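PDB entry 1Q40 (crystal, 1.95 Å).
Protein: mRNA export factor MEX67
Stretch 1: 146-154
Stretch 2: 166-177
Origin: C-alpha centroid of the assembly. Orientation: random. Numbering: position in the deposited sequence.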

# COMPACT_ATOMS: atom_id res chain seq x y z
N ALA B 146 21.28 -2.83 13.20
CA ALA B 146 21.75 -4.12 13.69
C ALA B 146 20.89 -5.25 13.17
O ALA B 146 19.73 -5.04 12.77
CB ALA B 146 21.79 -4.14 15.24
N GLN B 147 21.47 -6.45 13.16
CA GLN B 147 20.77 -7.68 12.79
C GLN B 147 19.57 -7.84 13.71
O GLN B 147 19.56 -7.27 14.80
CB GLN B 147 21.72 -8.90 12.91
CG GLN B 147 22.11 -9.26 14.35
CD GLN B 147 23.22 -10.33 14.46
OE1 GLN B 147 24.14 -10.38 13.64
NE2 GLN B 147 23.14 -11.15 15.51
N PRO B 148 18.55 -8.58 13.30
CA PRO B 148 17.42 -8.86 14.19
C PRO B 148 17.85 -9.66 15.43
O PRO B 148 18.84 -10.39 15.39
CB PRO B 148 16.44 -9.66 13.31
CG PRO B 148 17.23 -10.14 12.19
CD PRO B 148 18.36 -9.19 11.97
N GLU B 149 17.11 -9.51 16.51
CA GLU B 149 17.34 -10.30 17.71
C GLU B 149 17.32 -11.79 17.40
O GLU B 149 18.18 -12.55 17.87
CB GLU B 149 16.31 -9.96 18.79
CG GLU B 149 16.41 -10.83 20.03
CD GLU B 149 15.57 -10.32 21.18
OE1 GLU B 149 14.72 -9.43 20.96
OE2 GLU B 149 15.74 -10.82 22.31
N VAL B 150 16.35 -12.20 16.59
CA VAL B 150 16.13 -13.59 16.20
C VAL B 150 16.27 -13.70 14.68
O VAL B 150 15.60 -12.99 13.94
CB VAL B 150 14.72 -14.05 16.61
CG1 VAL B 150 14.43 -15.50 16.14
CG2 VAL B 150 14.54 -13.95 18.12
N ASP B 151 17.16 -14.58 14.22
CA ASP B 151 17.43 -14.70 12.78
C ASP B 151 16.36 -15.55 12.13
O ASP B 151 16.32 -16.76 12.32
CB ASP B 151 18.81 -15.33 12.56
CG ASP B 151 19.33 -15.14 11.13
OD1 ASP B 151 18.53 -15.06 10.16
OD2 ASP B 151 20.56 -15.05 10.89
N GLY B 152 15.47 -14.91 11.36
CA GLY B 152 14.41 -15.63 10.66
C GLY B 152 14.65 -15.77 9.17
O GLY B 152 13.69 -15.87 8.41
N SER B 153 15.91 -15.79 8.74
CA SER B 153 16.27 -15.70 7.32
C SER B 153 16.25 -17.04 6.56
O SER B 153 15.91 -17.08 5.38
CB SER B 153 17.65 -15.05 7.16
OG SER B 153 18.67 -15.84 7.74
N ALA B 154 16.64 -18.12 7.23
CA ALA B 154 16.69 -19.45 6.59
C ALA B 154 15.30 -19.91 6.16
O ALA B 154 14.44 -20.19 7.01
CB ALA B 154 17.31 -20.48 7.54
N ARG B 166 27.45 -19.14 16.50
CA ARG B 166 27.60 -18.40 17.75
C ARG B 166 27.19 -16.93 17.64
O ARG B 166 26.83 -16.30 18.64
CB ARG B 166 29.04 -18.50 18.26
CG ARG B 166 30.07 -17.70 17.46
CD ARG B 166 31.51 -18.16 17.66
NE ARG B 166 32.34 -17.14 18.30
CZ ARG B 166 33.66 -17.24 18.48
NH1 ARG B 166 34.33 -18.32 18.08
NH2 ARG B 166 34.32 -16.25 19.08
N TYR B 167 27.24 -16.38 16.42
CA TYR B 167 26.91 -14.96 16.18
C TYR B 167 25.41 -14.69 15.93
O TYR B 167 24.98 -13.54 15.96
CB TYR B 167 27.76 -14.42 15.03
CG TYR B 167 29.25 -14.64 15.22
CD1 TYR B 167 30.02 -15.26 14.24
CD2 TYR B 167 29.89 -14.23 16.39
CE1 TYR B 167 31.39 -15.46 14.42
CE2 TYR B 167 31.25 -14.43 16.58
CZ TYR B 167 32.00 -15.05 15.59
OH TYR B 167 33.34 -15.25 15.78
N HIS B 168 24.65 -15.76 15.68
CA HIS B 168 23.19 -15.67 15.48
C HIS B 168 22.51 -17.02 15.73
O HIS B 168 23.17 -18.06 15.74
CB HIS B 168 22.86 -15.20 14.06
CG HIS B 168 23.16 -16.22 13.00
ND1 HIS B 168 24.42 -16.41 12.48
CD2 HIS B 168 22.36 -17.13 12.39
CE1 HIS B 168 24.39 -17.38 11.58
NE2 HIS B 168 23.15 -17.84 11.52
N SER B 169 21.19 -17.00 15.94
CA SER B 169 20.40 -18.22 16.12
C SER B 169 20.07 -18.84 14.77
O SER B 169 20.20 -18.21 13.73
CB SER B 169 19.11 -17.93 16.89
OG SER B 169 18.22 -17.08 16.16
N GLY B 170 19.62 -20.09 14.79
CA GLY B 170 19.24 -20.81 13.59
C GLY B 170 20.43 -21.32 12.79
O GLY B 170 21.58 -21.21 13.25
N PRO B 171 20.17 -21.87 11.60
CA PRO B 171 21.21 -22.48 10.76
C PRO B 171 22.25 -21.48 10.25
O PRO B 171 21.96 -20.29 10.09
CB PRO B 171 20.43 -23.08 9.58
CG PRO B 171 18.99 -23.07 9.99
CD PRO B 171 18.84 -21.95 10.97
N LYS B 172 23.45 -22.00 9.98
CA LYS B 172 24.57 -21.18 9.50
C LYS B 172 24.31 -20.62 8.10
O LYS B 172 23.70 -21.28 7.25
CB LYS B 172 25.88 -22.00 9.51
CG LYS B 172 27.14 -21.16 9.68
CD LYS B 172 28.38 -22.04 9.92
CE LYS B 172 29.56 -21.23 10.47
NZ LYS B 172 30.59 -22.09 11.11
N HIS B 173 24.77 -19.39 7.88
CA HIS B 173 24.71 -18.72 6.58
C HIS B 173 25.71 -17.57 6.55
O HIS B 173 26.19 -17.13 7.59
CB HIS B 173 23.29 -18.21 6.29
CG HIS B 173 22.84 -17.13 7.23
ND1 HIS B 173 23.04 -15.79 6.97
CD2 HIS B 173 22.22 -17.20 8.43
CE1 HIS B 173 22.55 -15.08 7.97
NE2 HIS B 173 22.05 -15.91 8.87
N LYS B 174 26.03 -17.07 5.35
CA LYS B 174 26.97 -15.95 5.24
C LYS B 174 26.27 -14.66 5.65
O LYS B 174 25.05 -14.56 5.58
CB LYS B 174 27.55 -15.84 3.82
CG LYS B 174 29.08 -15.72 3.78
CD LYS B 174 29.77 -17.07 4.06
CE LYS B 174 31.29 -16.92 4.23
NZ LYS B 174 31.79 -17.51 5.52
N ARG B 175 27.07 -13.69 6.09
CA ARG B 175 26.56 -12.44 6.66
C ARG B 175 25.68 -11.64 5.68
O ARG B 175 26.11 -11.28 4.60
CB ARG B 175 27.75 -11.56 7.09
CG ARG B 175 27.51 -10.72 8.33
CD ARG B 175 28.78 -10.05 8.83
NE ARG B 175 29.33 -9.12 7.82
CZ ARG B 175 30.61 -9.07 7.42
NH1 ARG B 175 31.54 -9.89 7.91
NH2 ARG B 175 30.96 -8.17 6.50
N ILE B 176 24.43 -11.37 6.09
CA ILE B 176 23.51 -10.54 5.30
C ILE B 176 23.80 -9.07 5.57
O ILE B 176 23.91 -8.67 6.73
CB ILE B 176 22.04 -10.86 5.67
CG1 ILE B 176 21.72 -12.33 5.37
CG2 ILE B 176 21.08 -9.96 4.90
CD1 ILE B 176 20.50 -12.85 6.05
N PRO B 177 23.94 -8.25 4.53
CA PRO B 177 24.24 -6.83 4.73
C PRO B 177 23.04 -6.06 5.29
O PRO B 177 21.88 -6.39 5.02
CB PRO B 177 24.65 -6.35 3.34
CG PRO B 177 23.97 -7.27 2.39
CD PRO B 177 23.82 -8.58 3.10
O HOH W 1 19.80 -14.23 16.16

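Two stretches of chain without helix or strand can still be fastened precisely when one acidic side chain serves both, and the mRNA export factor MEX67 offers a compact example. Residues 146-154 and 166-177 bury 383 Å² between them. Their backbones come nearest at D151 and S169, whose CA atoms lie 5.7 Å apart, and stand wider at Q147 and I176, where the CA-CA distance is 8.5 Å.

D151 covers the most surface, and its two carboxylate oxygens have different partners. OD1 folds back on its own stretch, accepting hydrogen bonds from S153 OG at 2.5 Å and from S153 N at 3.1 Å, which hold the carboxylate in place. OD2 reaches across to accept a hydrogen bond from H173 NE2 at 2.7 Å, with an N-H...O angle of 164°. The oxygen lies near the plane of the imidazole, where the NE2 hydrogen points, while S153 OG sits over one face of the ring. H173 is steadied from its other nitrogen, since ND1 donates to K174 O at 2.7 Å. D151 OD2 also lies 3.1 Å from H168 CD2; that ring is anchored within its own stretch by NE2, which donates to P171 O at 3.1 Å.

S169, the next largest contributor, brings its hydroxyl close to the other backbone, with OG 3.3 Å from D151 N. Its own amide is tied across by a water that accepts from S169 N at 3.1 Å and donates to E149 O at 2.9 Å, so solvent fills a gap the main chains leave.

At the flanks the chemistry is simpler. Q147 NE2 donates to Y167 O at 3.0 Å, nearly straight at 169°. A154 CB rests 3.9 Å from P171 CG in a small apolar contact, and S153 CB packs 3.8 Å from I176 CD1.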